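Local coordinates for protein mannan endo-1,6-alpha-mannosidase (Chaetomium thermophilum, PDB 6RY0) that probably cleaves alpha-1,6-mannosidic linkages as a glycoside hydrolase family 76 enzyme and takes part in transferring GPI-anchored glycoproteins into the fungal cell wall, at residues A210-K214 with P410-E414; A141-N147 with T415-R419; C176-W182 with Y193-N199; V162-A167 with F202-G206. One frame throughout, in Å; residues are numbered along the deposited sequence. Where two conformers were deposited one is given.

Interaction 1 (A210-K214 with P410-E414); sequences ARYTK and PATNE
Arg211, in the last turn of helix 196-213, reaches out to the backbone of Pro410 in the loop 410-414. With CG anti to the backbone N (chi1 -173°), its chain runs extended as far as NE, where the guanidinium turns. CG passes the methyl of Thr412, with CG to CG2 at 4.1 Å. NE bonds to Asn276 on helix 261-278. CZ and NH1 lie beneath that same methyl, which covers one face of the guanidinium near its rim. NH1 gives a fairly straight hydrogen bond to Pro410 O, 2.9 Å; the acceptor lies in the guanidinium plane, whereas the donor stands well above the carbonyl plane. One water carries NH1 on to Ala411 O, and a second joins NH2 to Pro410 O.

Beside this, the chain of the loop crosses the Tyr212 ring: Thr412 C and Asn413 N lie over the ring centre, both 3.7 Å above its plane. Asn413 N donates to Tyr212 O at 2.8 Å, so one residue offers both a face and a carbonyl acceptor. An ST turn, Glu414 N to Thr412 OG1 at 3.0 Å, bends the loop back. Lys214, at positive phi just past the helix, meets Glu414 in a long salt bridge, NZ to OE2 3.5 Å.

Most of the grip is therefore on backbone atoms. The loop's carbonyls face a cationic donor and its waters, and a carbonyl of the helix's last turn, Tyr212 O, accepts one loop N-H, while the exposed charge pair of Lys214 and Glu414 probably adds only modestly.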
loop_
_atom_site.group_PDB
_atom_site.type_symbol
_atom_site.label_atom_id
_atom_site.label_comp_id
_atom_site.label_asym_id
_atom_site.label_seq_id
_atom_site.Cartn_x
_atom_site.Cartn_y
_atom_site.Cartn_z
ATOM N N ALA A 210 2.129 10.040 13.284
ATOM C CA ALA A 210 2.018 11.394 13.843
ATOM C C ALA A 210 0.565 11.801 14.013
ATOM O O ALA A 210 0.152 12.261 15.070
ATOM C CB ALA A 210 2.728 12.400 12.961
ATOM N N ARG A 211 -0.227 11.635 12.955
ATOM C CA ARG A 211 -1.616 12.064 13.050
ATOM C C ARG A 211 -2.374 11.264 14.126
ATOM O O ARG A 211 -3.192 11.809 14.864
ATOM C CB ARG A 211 -2.327 11.971 11.703
ATOM C CG ARG A 211 -3.722 12.580 11.754
ATOM C CD ARG A 211 -4.455 12.474 10.450
ATOM N NE ARG A 211 -5.762 13.111 10.490
ATOM C CZ ARG A 211 -6.915 12.487 10.714
ATOM N NH1 ARG A 211 -6.964 11.200 10.979
ATOM N NH2 ARG A 211 -8.062 13.170 10.629
ATOM N N TYR A 212 -2.142 9.965 14.165
ATOM C CA TYR A 212 -2.920 9.140 15.075
ATOM C C TYR A 212 -2.549 9.434 16.528
ATOM O O TYR A 212 -3.406 9.586 17.389
ATOM C CB TYR A 212 -2.701 7.653 14.768
ATOM C CG TYR A 212 -3.621 6.735 15.544
ATOM C CD1 TYR A 212 -3.368 6.392 16.859
ATOM C CD2 TYR A 212 -4.769 6.222 14.953
ATOM C CE1 TYR A 212 -4.236 5.597 17.580
ATOM C CE2 TYR A 212 -5.648 5.398 15.672
ATOM C CZ TYR A 212 -5.372 5.099 16.991
ATOM O OH TYR A 212 -6.236 4.301 17.712
ATOM N N THR A 213 -1.259 9.447 16.809
ATOM C CA THR A 213 -0.742 9.542 18.180
ATOM C C THR A 213 -0.541 10.951 18.684
ATOM O O THR A 213 -0.365 11.137 19.889
ATOM C CB THR A 213 0.599 8.814 18.319
ATOM O OG1 THR A 213 1.617 9.548 17.632
ATOM C CG2 THR A 213 0.573 7.359 17.891
ATOM N N LYS A 214 -0.463 11.924 17.769
ATOM C CA LYS A 214 -0.136 13.304 18.058
ATOM C C LYS A 214 1.289 13.434 18.609
ATOM O O LYS A 214 1.604 14.363 19.338
ATOM C CB LYS A 214 -1.171 13.951 18.977
ATOM C CG LYS A 214 -2.593 13.878 18.335
ATOM C CD LYS A 214 -3.689 14.267 19.292
ATOM C CE LYS A 214 -5.067 14.137 18.692
ATOM N NZ LYS A 214 -5.275 15.006 17.511
ATOM N N PRO A 410 -10.042 8.477 8.604
ATOM C CA PRO A 410 -9.169 7.757 9.534
ATOM C C PRO A 410 -9.304 8.327 10.946
ATOM O O PRO A 410 -9.295 9.550 11.137
ATOM C CB PRO A 410 -7.764 8.021 8.966
ATOM C CG PRO A 410 -7.963 8.559 7.614
ATOM C CD PRO A 410 -9.324 9.025 7.436
ATOM N N ALA A 411 -9.408 7.444 11.921
ATOM C CA ALA A 411 -9.457 7.839 13.325
ATOM C C ALA A 411 -8.067 8.266 13.793
ATOM O O ALA A 411 -7.038 7.846 13.239
ATOM C CB ALA A 411 -9.941 6.681 14.166
ATOM N N THR A 412 -8.059 9.085 14.834
ATOM C CA THR A 412 -6.870 9.336 15.623
ATOM C C THR A 412 -7.048 8.645 16.979
ATOM O O THR A 412 -8.071 7.981 17.225
ATOM C CB THR A 412 -6.604 10.809 15.846
ATOM O OG1 THR A 412 -7.560 11.319 16.780
ATOM C CG2 THR A 412 -6.628 11.639 14.543
ATOM N N ASN A 413 -6.088 8.830 17.889
ATOM C CA ASN A 413 -6.233 8.301 19.224
ATOM C C ASN A 413 -7.396 8.942 19.991
ATOM O O ASN A 413 -7.758 8.446 21.041
ATOM C CB ASN A 413 -4.939 8.332 20.039
ATOM C CG ASN A 413 -4.440 9.712 20.357
ATOM O OD1 ASN A 413 -5.122 10.730 20.185
ATOM N ND2 ASN A 413 -3.223 9.747 20.885
ATOM N N GLU A 414 -8.012 10.001 19.467
ATOM C CA GLU A 414 -9.188 10.573 20.113
ATOM C C GLU A 414 -10.365 9.603 20.125
ATOM O O GLU A 414 -11.111 9.555 21.106
ATOM C CB GLU A 414 -9.584 11.885 19.439
ATOM C CG GLU A 414 -8.614 12.997 19.736
ATOM C CD GLU A 414 -9.026 14.337 19.150
ATOM O OE1 GLU A 414 -10.102 14.425 18.513
ATOM O OE2 GLU A 414 -8.259 15.312 19.305
HETATM O O HOH W 1 -5.115 9.471 12.169
HETATM O O HOH W 2 -10.377 12.036 11.804
#

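Interaction 2 (A141-N147 with T415-R419); sequences AENKFPN and TGISR
The Schellman motif that ends helix 127-142 puts Lys144 at positive phi, and its side chain leans along the segment 415-419. Within the motif, Lys144 N reaches back to Ala141 O at 3.2 Å. The lysine chain bends at chi3, 65°, which brings NZ to a weak hydrogen bond with Thr415 O, also 3.2 Å, while CE rests 3.8 Å from Ile417 CG2. One water accepts from Ile417 N and donates to Ala141 O, tying the last turn of the helix to the loop; nearby, Ala141 CB meets Ser418 CB.

Farther on, the Asn147 carboxamide works at both ends. ND2 gives Ile417 O a hydrogen bond of 2.9 Å from above the carbonyl plane, with 157° at the hydrogen. A second water accepts from ND2 and from Arg419 NH1. OD1 accepts a hydrogen bond from a third water at 2.7 Å, which in turn accepts from Ser418 OG. With the carboxamide cut back to an alanine here, Ile417 O is likely to lose its direct donor and the two waters their amide partner, so that this part of the loop is held less firmly.

Ser418 OG also pairs with Leu156 N, at the start of helix 155-167, and both Asn147 and Ser418 pack on Trp155. Phe145 turns the other way onto helix 99-108, so the 141-147 connection lies between that helix and the loop 415-419.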
loop_
_atom_site.group_PDB
_atom_site.type_symbol
_atom_site.label_atom_id
_atom_site.label_comp_id
_atom_site.label_asym_id
_atom_site.label_seq_id
_atom_site.Cartn_x
_atom_site.Cartn_y
_atom_site.Cartn_z
ATOM N N ALA A 141 -5.745 0.279 12.684
ATOM C CA ALA A 141 -5.950 1.235 13.788
ATOM C C ALA A 141 -6.820 2.419 13.325
ATOM O O ALA A 141 -7.762 2.824 14.008
ATOM C CB ALA A 141 -4.616 1.714 14.352
ATOM N N GLU A 142 -6.505 2.980 12.159
ATOM C CA GLU A 142 -7.269 4.113 11.632
ATOM C C GLU A 142 -8.720 3.793 11.379
ATOM O O GLU A 142 -9.594 4.662 11.501
ATOM C CB GLU A 142 -6.634 4.576 10.303
ATOM C CG GLU A 142 -5.285 5.250 10.470
ATOM C CD GLU A 142 -4.473 5.314 9.192
ATOM O OE1 GLU A 142 -4.843 4.648 8.197
ATOM O OE2 GLU A 142 -3.418 6.015 9.191
ATOM N N ASN A 143 -8.986 2.568 10.981
ATOM C CA ASN A 143 -10.335 2.153 10.597
ATOM C C ASN A 143 -11.101 1.522 11.763
ATOM O O ASN A 143 -12.220 1.076 11.598
ATOM C CB ASN A 143 -10.270 1.199 9.402
ATOM C CG ASN A 143 -9.951 1.900 8.108
ATOM O OD1 ASN A 143 -9.777 3.107 8.081
ATOM N ND2 ASN A 143 -9.844 1.131 7.009
ATOM N N LYS A 144 -10.495 1.466 12.941
ATOM C CA LYS A 144 -11.116 0.842 14.115
ATOM C C LYS A 144 -11.458 -0.620 13.837
ATOM O O LYS A 144 -12.454 -1.147 14.304
ATOM C CB LYS A 144 -12.311 1.656 14.620
ATOM C CG LYS A 144 -11.930 3.049 15.019
ATOM C CD LYS A 144 -13.095 3.892 15.508
ATOM C CE LYS A 144 -13.714 3.397 16.757
ATOM N NZ LYS A 144 -14.716 4.401 17.173
ATOM N N PHE A 145 -10.599 -1.275 13.057
ATOM C CA PHE A 145 -10.748 -2.715 12.812
ATOM C C PHE A 145 -10.703 -3.423 14.168
ATOM O O PHE A 145 -9.902 -3.062 15.033
ATOM C CB PHE A 145 -9.615 -3.162 11.886
ATOM C CG PHE A 145 -9.759 -4.531 11.303
ATOM C CD1 PHE A 145 -10.750 -4.808 10.392
ATOM C CD2 PHE A 145 -8.851 -5.509 11.585
ATOM C CE1 PHE A 145 -10.866 -6.048 9.819
ATOM C CE2 PHE A 145 -8.946 -6.742 11.015
ATOM C CZ PHE A 145 -9.971 -7.017 10.142
ATOM N N PRO A 146 -11.535 -4.446 14.382
ATOM C CA PRO A 146 -11.545 -5.063 15.710
ATOM C C PRO A 146 -10.172 -5.451 16.209
ATOM O O PRO A 146 -9.316 -5.938 15.467
ATOM C CB PRO A 146 -12.445 -6.291 15.511
ATOM C CG PRO A 146 -13.410 -5.835 14.432
ATOM C CD PRO A 146 -12.572 -5.006 13.494
ATOM N N ASN A 147 -9.953 -5.242 17.491
ATOM C CA ASN A 147 -8.661 -5.503 18.088
ATOM C C ASN A 147 -8.385 -6.980 18.216
ATOM O O ASN A 147 -9.276 -7.749 18.566
ATOM C CB ASN A 147 -8.592 -4.893 19.481
ATOM C CG ASN A 147 -8.599 -3.385 19.481
ATOM O OD1 ASN A 147 -8.142 -2.727 18.535
ATOM N ND2 ASN A 147 -9.084 -2.806 20.565
ATOM N N THR A 415 -10.536 8.841 19.050
ATOM C CA THR A 415 -11.654 7.912 18.937
ATOM C C THR A 415 -11.237 6.478 18.599
ATOM O O THR A 415 -12.063 5.579 18.627
ATOM C CB THR A 415 -12.724 8.382 17.916
ATOM O OG1 THR A 415 -12.184 8.308 16.602
ATOM C CG2 THR A 415 -13.195 9.811 18.207
ATOM N N GLY A 416 -9.974 6.254 18.274
ATOM C CA GLY A 416 -9.526 4.920 17.940
ATOM C C GLY A 416 -9.624 3.998 19.145
ATOM O O GLY A 416 -9.724 4.427 20.299
ATOM N N ILE A 417 -9.567 2.704 18.868
ATOM C CA ILE A 417 -9.679 1.676 19.892
ATOM C C ILE A 417 -8.423 0.819 20.049
ATOM O O ILE A 417 -8.353 0.016 20.968
ATOM C CB ILE A 417 -10.909 0.763 19.683
ATOM C CG1 ILE A 417 -10.822 0.044 18.334
ATOM C CG2 ILE A 417 -12.191 1.576 19.785
ATOM C CD1 ILE A 417 -11.893 -1.014 18.124
ATOM N N SER A 418 -7.405 1.035 19.211
ATOM C CA SER A 418 -6.193 0.244 19.318
ATOM C C SER A 418 -5.331 0.756 20.473
ATOM O O SER A 418 -5.697 1.721 21.172
ATOM C CB SER A 418 -5.474 0.223 17.961
ATOM O OG SER A 418 -4.416 -0.717 17.962
ATOM N N ARG A 419 -4.228 0.064 20.706
ATOM C CA ARG A 419 -3.283 0.382 21.774
ATOM C C ARG A 419 -1.882 0.276 21.202
ATOM O O ARG A 419 -1.601 -0.580 20.340
ATOM C CB ARG A 419 -3.445 -0.555 22.982
ATOM C CG ARG A 419 -4.825 -0.463 23.630
ATOM C CD ARG A 419 -4.957 -1.404 24.833
ATOM N NE ARG A 419 -4.889 -2.826 24.503
ATOM C CZ ARG A 419 -5.900 -3.559 24.046
ATOM N NH1 ARG A 419 -7.088 -3.023 23.800
ATOM N NH2 ARG A 419 -5.709 -4.840 23.809
HETATM O O HOH W 3 -8.481 1.671 16.445
HETATM O O HOH W 4 -5.494 -3.169 18.222
HETATM O O HOH W 5 -9.476 -4.605 22.845
#

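Interaction 3 (C176-W182 with Y193-N199); sequences CNGGLRW and YKNTIAN
Asn199 reads both polar backbone atoms of Leu180 with a single carboxamide. OD1 accepts from Leu180 N at 2.8 Å on a lone pair, and ND2 donates to Leu180 O at 3.0 Å, again on a lone pair. A second bond from ND2, 2.9 Å to Asn195 O, fixes the flip of the amide. Lys194, stretched out beyond CG, passes CG under Leu180 O and ends with NZ on Gly178 O (2.8 Å) and Gly179 O (3.1 Å). NZ also meets Asp173 in a salt bridge and bonds Thr175 O; Asp173 pairs with Arg181 too, so the two cations have a common carboxylate. Gly179 turns here at positive phi; a side chain on it would point at Lys194 and Asn199.

On the other flank, Trp182 N donates to Tyr193 O at 2.8 Å. Asn195 ND2 lies 3.2 Å above one face of the indole, toward its rim, amide and ring planes 56° apart. Asn195 reaches there because CG sits between N and C (chi1 61°). The same residue is the N-cap of helix 196-213, OD1 accepting weakly from Ala198 N.

Trp182 NE1 binds Asp128, next to the second calcium site's Asp129, a site not occupied in this chain. Strand 193-195 pairs antiparallel with 245-247, Cys176 is disulfide-bonded to Cys252, and Asn199 packs against helix 216-231.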
loop_
_atom_site.group_PDB
_atom_site.type_symbol
_atom_site.label_atom_id
_atom_site.label_comp_id
_atom_site.label_asym_id
_atom_site.label_seq_id
_atom_site.Cartn_x
_atom_site.Cartn_y
_atom_site.Cartn_z
ATOM N N CYS A 176 24.614 8.517 -0.059
ATOM C CA CYS A 176 23.578 9.370 -0.594
ATOM C C CYS A 176 23.035 10.368 0.422
ATOM O O CYS A 176 21.942 10.862 0.269
ATOM C CB CYS A 176 22.442 8.576 -1.219
ATOM S SG CYS A 176 23.076 7.331 -2.377
ATOM N N ASN A 177 23.834 10.659 1.445
ATOM C CA ASN A 177 23.442 11.570 2.537
ATOM C C ASN A 177 22.193 11.084 3.296
ATOM O O ASN A 177 21.544 11.868 3.964
ATOM C CB ASN A 177 23.234 13.007 2.056
ATOM C CG ASN A 177 24.448 13.555 1.351
ATOM O OD1 ASN A 177 25.570 13.253 1.696
ATOM N ND2 ASN A 177 24.218 14.395 0.359
ATOM N N GLY A 178 21.909 9.790 3.237
ATOM C CA GLY A 178 20.801 9.213 3.970
ATOM C C GLY A 178 19.884 8.417 3.090
ATOM O O GLY A 178 20.282 7.962 2.027
ATOM N N GLY A 179 18.668 8.189 3.566
ATOM C CA GLY A 179 17.685 7.347 2.906
ATOM C C GLY A 179 17.813 5.888 3.288
ATOM O O GLY A 179 18.905 5.395 3.586
ATOM N N LEU A 180 16.694 5.192 3.277
ATOM C CA LEU A 180 16.678 3.751 3.415
ATOM C C LEU A 180 17.123 3.073 2.133
ATOM O O LEU A 180 16.782 3.470 1.023
ATOM C CB LEU A 180 15.261 3.252 3.719
ATOM C CG LEU A 180 14.674 3.596 5.073
ATOM C CD1 LEU A 180 13.221 3.169 5.124
ATOM C CD2 LEU A 180 15.439 2.924 6.167
ATOM N N ARG A 181 17.855 1.981 2.334
ATOM C CA ARG A 181 18.084 0.978 1.313
ATOM C C ARG A 181 16.826 0.150 1.096
ATOM O O ARG A 181 15.994 0.000 1.984
ATOM C CB ARG A 181 19.265 0.082 1.701
ATOM C CG ARG A 181 20.575 0.859 1.846
ATOM C CD ARG A 181 21.619 0.038 2.566
ATOM N NE ARG A 181 22.875 0.766 2.753
ATOM C CZ ARG A 181 23.916 0.683 1.918
ATOM N NH1 ARG A 181 23.824 -0.033 0.804
ATOM N NH2 ARG A 181 25.046 1.315 2.211
ATOM N N TRP A 182 16.715 -0.431 -0.086
ATOM C CA TRP A 182 15.601 -1.288 -0.411
ATOM C C TRP A 182 15.500 -2.454 0.558
ATOM O O TRP A 182 14.421 -2.752 1.074
ATOM C CB TRP A 182 15.770 -1.767 -1.843
ATOM C CG TRP A 182 14.674 -2.587 -2.367
ATOM C CD1 TRP A 182 13.378 -2.671 -1.918
ATOM C CD2 TRP A 182 14.752 -3.410 -3.501
ATOM N NE1 TRP A 182 12.638 -3.501 -2.741
ATOM C CE2 TRP A 182 13.479 -3.989 -3.706
ATOM C CE3 TRP A 182 15.790 -3.740 -4.369
ATOM C CZ2 TRP A 182 13.229 -4.867 -4.746
ATOM C CZ3 TRP A 182 15.546 -4.597 -5.389
ATOM C CH2 TRP A 182 14.280 -5.170 -5.571
ATOM N N TYR A 193 20.581 -0.567 -3.526
ATOM C CA TYR A 193 19.604 0.273 -4.204
ATOM C C TYR A 193 18.801 1.034 -3.153
ATOM O O TYR A 193 18.104 0.432 -2.336
ATOM C CB TYR A 193 18.683 -0.605 -5.045
ATOM C CG TYR A 193 17.769 0.092 -6.032
ATOM C CD1 TYR A 193 18.261 1.016 -6.943
ATOM C CD2 TYR A 193 16.417 -0.249 -6.136
ATOM C CE1 TYR A 193 17.423 1.610 -7.889
ATOM C CE2 TYR A 193 15.589 0.342 -7.084
ATOM C CZ TYR A 193 16.101 1.260 -7.967
ATOM O OH TYR A 193 15.321 1.867 -8.931
ATOM N N LYS A 194 18.914 2.354 -3.151
ATOM C CA LYS A 194 18.079 3.185 -2.285
ATOM C C LYS A 194 16.913 3.647 -3.138
ATOM O O LYS A 194 17.078 4.439 -4.059
ATOM C CB LYS A 194 18.859 4.355 -1.701
ATOM C CG LYS A 194 19.856 3.933 -0.621
ATOM C CD LYS A 194 20.493 5.047 0.158
ATOM C CE LYS A 194 21.151 4.480 1.392
ATOM N NZ LYS A 194 21.694 5.539 2.305
ATOM N N ASN A 195 15.744 3.091 -2.872
ATOM C CA ASN A 195 14.637 3.296 -3.748
ATOM C C ASN A 195 13.517 4.086 -3.110
ATOM O O ASN A 195 13.410 4.238 -1.896
ATOM C CB ASN A 195 14.151 2.008 -4.359
ATOM C CG ASN A 195 13.680 1.000 -3.381
ATOM O OD1 ASN A 195 13.737 1.167 -2.157
ATOM N ND2 ASN A 195 13.184 -0.097 -3.916
ATOM N N THR A 196 12.678 4.635 -3.976
ATOM C CA THR A 196 11.571 5.430 -3.507
ATOM C C THR A 196 10.650 4.648 -2.613
ATOM O O THR A 196 10.266 5.158 -1.557
ATOM C CB THR A 196 10.833 6.046 -4.685
ATOM O OG1 THR A 196 11.787 6.845 -5.370
ATOM C CG2 THR A 196 9.648 6.856 -4.219
ATOM N N ILE A 197 10.255 3.444 -3.008
ATOM C CA ILE A 197 9.167 2.793 -2.292
ATOM C C ILE A 197 9.540 2.510 -0.826
ATOM O O ILE A 197 8.695 2.671 0.064
ATOM C CB ILE A 197 8.638 1.543 -3.018
ATOM C CG1 ILE A 197 7.382 1.006 -2.327
ATOM C CG2 ILE A 197 9.713 0.452 -3.166
ATOM C CD1 ILE A 197 6.253 1.907 -2.357
ATOM N N ALA A 198 10.770 2.078 -0.539
ATOM C CA ALA A 198 11.142 1.841 0.851
ATOM C C ALA A 198 10.971 3.113 1.677
ATOM O O ALA A 198 10.446 3.120 2.793
ATOM C CB ALA A 198 12.616 1.379 0.926
ATOM N N ASN A 199 11.469 4.206 1.113
ATOM C CA ASN A 199 11.418 5.491 1.786
ATOM C C ASN A 199 9.996 6.025 1.882
ATOM O O ASN A 199 9.629 6.623 2.885
ATOM C CB ASN A 199 12.392 6.441 1.074
ATOM C CG ASN A 199 13.800 6.071 1.406
ATOM O OD1 ASN A 199 14.265 6.387 2.516
ATOM N ND2 ASN A 199 14.481 5.347 0.517
HETATM O O HOH W 6 21.134 4.086 4.714
#

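Interaction 4 (V162-A167 with F202-G206); sequences VWTTQA and FFDLG
A water is held between Trp163 and Phe202: it accepts from Trp163 NE1 at 3.0 Å, lying in the indole plane at the ring edge, and donates to Phe202 O at 2.8 Å. Its oxygen also sits 3.4 Å above the centre of the Phe202 ring. The other face of that ring is met by the carbonyl oxygen of Gln166, toward the rim.

With CG anti to the backbone N (chi1 179°), Phe202 swings its phenyl out over the indole, and the two meet as an offset stack, the five-membered ring of Trp163 and the phenyl with centroids 4.7 Å apart and planes tilted by 27°. The phenyl edge atom CE1 stands 3.2 Å above the indole, toward its rim; Ala167 CB covers the same indole face and touches Phe202 CZ at 3.8 Å. The Gln166 chain runs antiparallel alongside Phe202, bringing OE1 to 3.3 Å from Phe202 CB, while its NE2 is bonded to Gln130. Gly206 lets the indole come in close: NE1 lies 3.5 Å from its CA, and a CB there would be tight against NE1.

Without the phenyl, as with an alanine here, the Trp163 face is likely to lose its stacking partner and a gap to open beside Gln166 and Ala167. In the (alpha/alpha)6 barrel of this family, the segments 162-167 and 202-206 cross at -129°. They join through ring packing and one shared water, with no direct hydrogen bond; the water gives the indole N-H a partner and is a second donor to Phe202 O, which also takes the helical bond from Gly206 N.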
loop_
_atom_site.group_PDB
_atom_site.type_symbol
_atom_site.label_atom_id
_atom_site.label_comp_id
_atom_site.label_asym_id
_atom_site.label_seq_id
_atom_site.Cartn_x
_atom_site.Cartn_y
_atom_site.Cartn_z
ATOM N N VAL A 162 7.089 -1.565 13.246
ATOM C CA VAL A 162 7.653 -1.424 11.907
ATOM C C VAL A 162 8.378 -0.099 11.770
ATOM O O VAL A 162 9.535 -0.057 11.350
ATOM C CB VAL A 162 6.584 -1.628 10.807
ATOM C CG1 VAL A 162 7.163 -1.276 9.451
ATOM C CG2 VAL A 162 6.062 -3.053 10.847
ATOM N N TRP A 163 7.714 0.987 12.130
ATOM C CA TRP A 163 8.308 2.297 11.992
ATOM C C TRP A 163 9.611 2.392 12.799
ATOM O O TRP A 163 10.614 2.916 12.325
ATOM C CB TRP A 163 7.292 3.370 12.428
ATOM C CG TRP A 163 7.850 4.775 12.299
ATOM C CD1 TRP A 163 7.780 5.584 11.206
ATOM C CD2 TRP A 163 8.594 5.477 13.272
ATOM N NE1 TRP A 163 8.446 6.745 11.437
ATOM C CE2 TRP A 163 8.970 6.701 12.702
ATOM C CE3 TRP A 163 8.972 5.195 14.596
ATOM C CZ2 TRP A 163 9.729 7.635 13.401
ATOM C CZ3 TRP A 163 9.707 6.102 15.287
ATOM C CH2 TRP A 163 10.097 7.310 14.691
ATOM N N THR A 164 9.581 1.898 14.048
ATOM C CA THR A 164 10.742 1.997 14.910
ATOM C C THR A 164 11.925 1.228 14.325
ATOM O O THR A 164 13.063 1.727 14.319
ATOM C CB THR A 164 10.393 1.516 16.324
ATOM O OG1 THR A 164 9.446 2.411 16.910
ATOM C CG2 THR A 164 11.648 1.481 17.186
ATOM N N THR A 165 11.707 0.022 13.825
ATOM C CA THR A 165 12.782 -0.724 13.211
ATOM C C THR A 165 13.303 -0.017 11.976
ATOM O O THR A 165 14.511 -0.096 11.679
ATOM C CB THR A 165 12.412 -2.180 12.897
ATOM O OG1 THR A 165 11.417 -2.238 11.872
ATOM C CG2 THR A 165 12.006 -2.960 14.135
ATOM N N GLN A 166 12.444 0.678 11.249
ATOM C CA GLN A 166 12.852 1.426 10.061
ATOM C C GLN A 166 13.605 2.697 10.401
ATOM O O GLN A 166 14.389 3.170 9.589
ATOM C CB GLN A 166 11.642 1.695 9.147
ATOM C CG GLN A 166 11.167 0.428 8.507
ATOM C CD GLN A 166 10.096 0.571 7.506
ATOM O OE1 GLN A 166 9.595 1.654 7.283
ATOM N NE2 GLN A 166 9.772 -0.526 6.846
ATOM N N ALA A 167 13.383 3.231 11.598
ATOM C CA ALA A 167 14.090 4.407 12.112
ATOM C C ALA A 167 15.421 4.050 12.769
ATOM O O ALA A 167 16.180 4.925 13.140
ATOM C CB ALA A 167 13.216 5.127 13.120
ATOM N N PHE A 202 8.171 4.274 4.737
ATOM C CA PHE A 202 8.592 4.817 6.028
ATOM C C PHE A 202 8.025 6.214 6.269
ATOM O O PHE A 202 7.559 6.539 7.357
ATOM C CB PHE A 202 10.120 4.743 6.105
ATOM C CG PHE A 202 10.720 5.288 7.373
ATOM C CD1 PHE A 202 10.338 4.836 8.618
ATOM C CD2 PHE A 202 11.711 6.241 7.319
ATOM C CE1 PHE A 202 10.928 5.311 9.776
ATOM C CE2 PHE A 202 12.297 6.710 8.488
ATOM C CZ PHE A 202 11.900 6.278 9.699
ATOM N N PHE A 203 8.037 7.049 5.213
ATOM C CA PHE A 203 7.441 8.366 5.244
ATOM C C PHE A 203 5.957 8.285 5.591
ATOM O O PHE A 203 5.467 8.982 6.471
ATOM C CB PHE A 203 7.637 9.026 3.880
ATOM C CG PHE A 203 6.803 10.261 3.675
ATOM C CD1 PHE A 203 6.983 11.384 4.471
ATOM C CD2 PHE A 203 5.827 10.312 2.698
ATOM C CE1 PHE A 203 6.193 12.500 4.317
ATOM C CE2 PHE A 203 5.034 11.434 2.513
ATOM C CZ PHE A 203 5.217 12.522 3.333
ATOM N N ASP A 204 5.226 7.461 4.833
ATOM C CA ASP A 204 3.789 7.357 5.033
ATOM C C ASP A 204 3.459 6.878 6.440
ATOM O O ASP A 204 2.565 7.402 7.093
ATOM C CB ASP A 204 3.231 6.358 3.979
ATOM C CG ASP A 204 1.730 6.305 3.970
ATOM O OD1 ASP A 204 1.137 7.363 3.603
ATOM O OD2 ASP A 204 1.159 5.226 4.263
ATOM N N LEU A 205 4.178 5.867 6.931
ATOM C CA LEU A 205 3.970 5.390 8.306
ATOM C C LEU A 205 4.227 6.472 9.310
ATOM O O LEU A 205 3.481 6.614 10.285
ATOM C CB LEU A 205 4.882 4.209 8.654
ATOM C CG LEU A 205 4.383 2.890 8.090
ATOM C CD1 LEU A 205 5.412 1.802 8.243
ATOM C CD2 LEU A 205 3.069 2.437 8.729
ATOM N N GLY A 206 5.311 7.221 9.133
ATOM C CA GLY A 206 5.603 8.306 10.063
ATOM C C GLY A 206 4.517 9.366 10.090
ATOM O O GLY A 206 4.083 9.815 11.151
HETATM O O HOH W 7 9.047 8.324 8.970
#

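From the N terminus, 141-147 opens the longest loop, which interaction 2 closes at 415-419; the other three contacts fall within it and none cross. Interaction 4 ties helix 155-167 to helix 196-213, and the shorter excursion closed by interaction 3 lies inside that loop, joining 176-182 to strand 193-195 and the start of helix 196-213. The two touch where Leu180 packs on Gln166 and Phe202. Interaction 1 then opens at the far end of the same helix and closes some 200 residues later. It meets interaction 2 directly: Ala411 N probably bonds Glu142 O, and Tyr212 packs on Gly416. One helix thus carries three contacts, while the chain after helix 389-401 binds back across two helix ends.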